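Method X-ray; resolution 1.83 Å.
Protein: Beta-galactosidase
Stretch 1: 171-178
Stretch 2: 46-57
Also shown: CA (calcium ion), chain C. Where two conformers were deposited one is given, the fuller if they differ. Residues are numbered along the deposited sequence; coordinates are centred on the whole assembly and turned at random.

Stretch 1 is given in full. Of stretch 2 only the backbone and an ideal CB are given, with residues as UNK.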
# COMPACT_ATOMS: atom_id res chain seq x y z
N LYS A 171 15.76 -3.64 -9.24
CA LYS A 171 14.74 -2.67 -9.56
C LYS A 171 14.88 -1.41 -8.69
O LYS A 171 15.51 -1.45 -7.64
CB LYS A 171 13.37 -3.32 -9.35
CG LYS A 171 13.09 -4.50 -10.27
CD LYS A 171 12.69 -3.99 -11.63
CE LYS A 171 12.58 -5.09 -12.66
NZ LYS A 171 11.90 -4.52 -13.86
N SER A 172 14.23 -0.33 -9.12
CA SER A 172 14.30 0.96 -8.42
C SER A 172 13.03 1.30 -7.64
O SER A 172 12.91 2.40 -7.07
CB SER A 172 14.61 2.07 -9.42
OG SER A 172 15.93 1.96 -9.90
N GLY A 173 12.07 0.37 -7.63
CA GLY A 173 10.88 0.57 -6.84
C GLY A 173 9.88 -0.56 -7.00
O GLY A 173 10.10 -1.54 -7.75
N VAL A 174 8.81 -0.42 -6.27
CA VAL A 174 7.64 -1.31 -6.36
C VAL A 174 6.56 -0.57 -7.13
O VAL A 174 6.41 0.67 -7.01
CB VAL A 174 7.13 -1.74 -4.95
CG1 VAL A 174 5.90 -2.68 -5.02
CG2 VAL A 174 8.25 -2.39 -4.17
N ALA A 175 5.78 -1.32 -7.92
CA ALA A 175 4.67 -0.75 -8.65
C ALA A 175 3.39 -1.56 -8.48
O ALA A 175 3.41 -2.81 -8.47
CB ALA A 175 5.01 -0.62 -10.13
N MET A 176 2.28 -0.86 -8.28
CA MET A 176 0.99 -1.48 -8.08
C MET A 176 -0.11 -0.77 -8.78
O MET A 176 -0.15 0.49 -8.84
CB MET A 176 0.57 -1.57 -6.58
CG MET A 176 1.55 -2.24 -5.66
SD MET A 176 0.92 -2.50 -3.98
CE MET A 176 -0.28 -3.77 -4.22
N ILE A 177 -1.05 -1.57 -9.27
CA ILE A 177 -2.23 -1.05 -9.95
C ILE A 177 -3.46 -1.02 -9.06
O ILE A 177 -4.33 -0.20 -9.26
CB ILE A 177 -2.48 -1.90 -11.22
CG1 ILE A 177 -1.39 -1.60 -12.24
CG2 ILE A 177 -3.85 -1.64 -11.83
CD1 ILE A 177 -1.23 -2.71 -13.27
N GLU A 178 -3.54 -1.96 -8.12
CA GLU A 178 -4.65 -2.00 -7.20
C GLU A 178 -4.27 -2.72 -5.91
O GLU A 178 -3.48 -3.66 -5.91
CB GLU A 178 -5.89 -2.64 -7.84
CG GLU A 178 -7.20 -2.38 -7.10
CD GLU A 178 -7.79 -1.00 -7.30
OE1 GLU A 178 -7.26 -0.19 -8.12
OE2 GLU A 178 -8.83 -0.71 -6.67
N UNK A 46 -1.58 1.93 -17.02
CA UNK A 46 -1.12 3.31 -17.08
C UNK A 46 -1.56 4.18 -15.91
O UNK A 46 -1.23 5.36 -15.86
CB UNK A 46 -1.61 3.95 -18.38
N UNK A 47 -2.30 3.59 -14.96
CA UNK A 47 -2.66 4.26 -13.72
C UNK A 47 -2.12 3.44 -12.56
O UNK A 47 -2.80 2.57 -12.02
CB UNK A 47 -4.17 4.45 -13.61
N UNK A 48 -0.89 3.71 -12.17
CA UNK A 48 -0.26 2.93 -11.11
C UNK A 48 0.33 3.82 -10.02
O UNK A 48 0.56 5.01 -10.23
CB UNK A 48 0.83 2.03 -11.70
N UNK A 49 0.47 3.24 -8.85
CA UNK A 49 1.30 3.79 -7.81
C UNK A 49 2.67 3.15 -7.95
O UNK A 49 2.81 1.96 -8.17
CB UNK A 49 0.70 3.56 -6.42
N UNK A 50 3.69 3.96 -7.71
CA UNK A 50 5.03 3.49 -7.67
C UNK A 50 5.81 4.37 -6.71
O UNK A 50 5.40 5.51 -6.42
CB UNK A 50 5.65 3.48 -9.07
N UNK A 51 6.92 3.86 -6.21
CA UNK A 51 7.88 4.71 -5.44
C UNK A 51 9.20 4.79 -6.17
O UNK A 51 10.25 4.96 -5.57
CB UNK A 51 8.10 4.16 -4.03
N UNK A 52 9.13 4.68 -7.50
CA UNK A 52 10.30 4.77 -8.36
C UNK A 52 11.04 6.11 -8.11
O UNK A 52 10.44 7.18 -7.91
CB UNK A 52 9.89 4.64 -9.83
N UNK A 53 12.35 6.01 -8.13
CA UNK A 53 13.22 7.15 -8.04
C UNK A 53 14.44 6.93 -8.91
O UNK A 53 14.90 5.81 -9.07
CB UNK A 53 13.62 7.41 -6.59
N UNK A 54 14.99 8.01 -9.47
CA UNK A 54 16.30 7.88 -10.16
C UNK A 54 17.47 7.59 -9.22
O UNK A 54 18.49 7.06 -9.65
CB UNK A 54 16.60 9.16 -10.94
N UNK A 55 17.31 7.93 -7.96
CA UNK A 55 18.29 7.59 -6.93
C UNK A 55 17.63 6.88 -5.76
O UNK A 55 17.33 7.54 -4.75
CB UNK A 55 19.01 8.85 -6.44
N UNK A 56 17.39 5.55 -5.88
CA UNK A 56 16.64 4.89 -4.79
C UNK A 56 17.42 4.75 -3.51
O UNK A 56 18.66 4.71 -3.52
CB UNK A 56 16.18 3.50 -5.24
N UNK A 57 16.70 4.67 -2.40
CA UNK A 57 17.32 4.47 -1.16
C UNK A 57 17.88 3.04 -1.19
O UNK A 57 17.33 2.15 -1.86
CB UNK A 57 16.35 4.71 -0.00
CA CA C . -6.21 1.06 -9.65

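Stretch 2 runs antiparallel to stretch 1, and its central residues pair with the strand around A175. At position 46 the CA-to-CB bond points away and stretch 1 leaves open space, so many polar residues would serve; the deposited residue is N46. Position 47 points sideways, with nothing of stretch 1 near its CB, so the backbone matters more here. Its carbonyl lies close to the calcium site formed in part by I177 O and E178 OE1, and almost any side chain that leaves this carbonyl free would do. It is R47, whose O accepts from water 1 at 2.6 Å, and that water in turn binds the calcium.

Position 48 also points sideways, its CB near I177 CG1, which favours a side chain with an aliphatic base and tolerates a polar end. R48 fits: its CB lies 4.3 Å from I177 CG1, and the rest of the chain leads away.

Position 49 pairs with M176, and the CBs of both lie on the same face of the sheet. Its backbone is held whatever the side chain, and the methylene and sulfur of M176 together with V174 invite a large apolar group. Leucine, methionine or an aromatic would suit. It is W49. Its N donates to M176 O at 2.8 Å and its O accepts from M176 N at 2.9 Å; the ring presents its edge to M176, with CE3 4.0 Å from M176 CG, and reaches along the sheet until CZ3 is 4.2 Å from V174 CG1.

Position 50 shares the other face with A175, whose small methyl leaves room for valine, threonine or serine; the extended backbone suits a beta-branched residue. T50 places OG1 3.3 Å from A175 CB and turns this hydroxyl back to W49 O in a weak hydrogen bond of 3.1 Å. Its CA approaches V174 O at 3.2 Å, a CA-H...O contact.

At position 51 CB points sideways, yet V174 offers a backbone NH and G173 has no side chain to obstruct the approach. A short side chain ending in an acceptor is wanted: asparagine or aspartate. N51 bends its end inward, and OD1 accepts from V174 N at 2.8 Å, mimicking a strand carbonyl; its own N gives a weak bond to V174 O at 3.3 Å. A CB on G173 would clash with OD1, at 2.6 Å.

Position 52 points sideways beside S172, where a broad side chain could cover the serine. W52 does so, NE1 lying 3.5 Å from S172 CB.

Position 53 is sideways and leaves little to choose by; a small polar residue suffices. S53 uses OG to accept from the backbone N of position 55 at 3.2 Å, while water 3 joins S53 O to S172 OG. Positions 54 and 55 point away into open space and are P54 and T55. Position 56 points toward S172 with a phi of -71°, which proline accepts; P56 sets CG 3.8 Å from S172 OG. Position 57, out of reach, is S57.

Stretch 2, residues 46-57: NRRWTNWSPTPS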
# COMPACT_ATOMS: atom_id res chain seq x y z
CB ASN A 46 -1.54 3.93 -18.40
CG ASN A 46 -0.76 3.38 -19.57
OD1 ASN A 46 -1.32 2.89 -20.55
ND2 ASN A 46 0.57 3.44 -19.47
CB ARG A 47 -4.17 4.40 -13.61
CG ARG A 47 -4.79 5.33 -14.65
CD ARG A 47 -6.31 5.22 -14.66
NE ARG A 47 -6.93 5.53 -13.36
CZ ARG A 47 -7.33 6.75 -12.97
NH1 ARG A 47 -7.17 7.80 -13.77
NH2 ARG A 47 -7.91 6.93 -11.79
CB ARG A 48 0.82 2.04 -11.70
CG ARG A 48 1.89 2.84 -12.40
CD ARG A 48 2.55 2.05 -13.48
NE ARG A 48 3.59 2.87 -14.10
CZ ARG A 48 3.61 3.25 -15.38
NH1 ARG A 48 2.68 2.88 -16.23
NH2 ARG A 48 4.61 3.99 -15.81
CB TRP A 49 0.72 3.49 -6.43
CG TRP A 49 1.71 3.77 -5.36
CD1 TRP A 49 1.99 4.97 -4.80
CD2 TRP A 49 2.60 2.84 -4.78
NE1 TRP A 49 2.99 4.84 -3.87
CE2 TRP A 49 3.38 3.54 -3.84
CE3 TRP A 49 2.78 1.45 -4.92
CZ2 TRP A 49 4.35 2.91 -3.08
CZ3 TRP A 49 3.74 0.84 -4.17
CH2 TRP A 49 4.53 1.57 -3.26
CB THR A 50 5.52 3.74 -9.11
OG1 THR A 50 5.26 2.64 -10.00
CG2 THR A 50 6.79 4.33 -9.20
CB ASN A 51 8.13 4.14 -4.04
CG ASN A 51 8.95 2.87 -4.08
OD1 ASN A 51 8.80 2.05 -5.00
ND2 ASN A 51 9.82 2.70 -3.09
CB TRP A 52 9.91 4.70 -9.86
CG TRP A 52 11.13 4.67 -10.77
CD1 TRP A 52 11.86 3.58 -11.10
CD2 TRP A 52 11.77 5.79 -11.39
NE1 TRP A 52 12.93 3.93 -11.89
CE2 TRP A 52 12.89 5.29 -12.09
CE3 TRP A 52 11.50 7.17 -11.42
CZ2 TRP A 52 13.74 6.12 -12.82
CZ3 TRP A 52 12.36 7.99 -12.14
CH2 TRP A 52 13.47 7.47 -12.83
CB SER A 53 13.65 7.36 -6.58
OG SER A 53 14.53 8.47 -6.48
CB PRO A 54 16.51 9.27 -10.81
CG PRO A 54 15.59 10.19 -10.09
CD PRO A 54 14.46 9.38 -9.54
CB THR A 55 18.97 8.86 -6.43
OG1 THR A 55 17.96 9.78 -5.94
CG2 THR A 55 19.76 9.52 -7.56
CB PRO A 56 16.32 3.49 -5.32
CG PRO A 56 17.14 3.29 -6.54
CD PRO A 56 17.73 4.61 -6.97
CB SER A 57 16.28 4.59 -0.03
OG SER A 57 16.84 4.14 1.20
O HOH W 1 -5.29 1.97 -11.56
O HOH W 2 12.78 4.20 -5.31
O HOH W 3 16.62 4.50 -10.55
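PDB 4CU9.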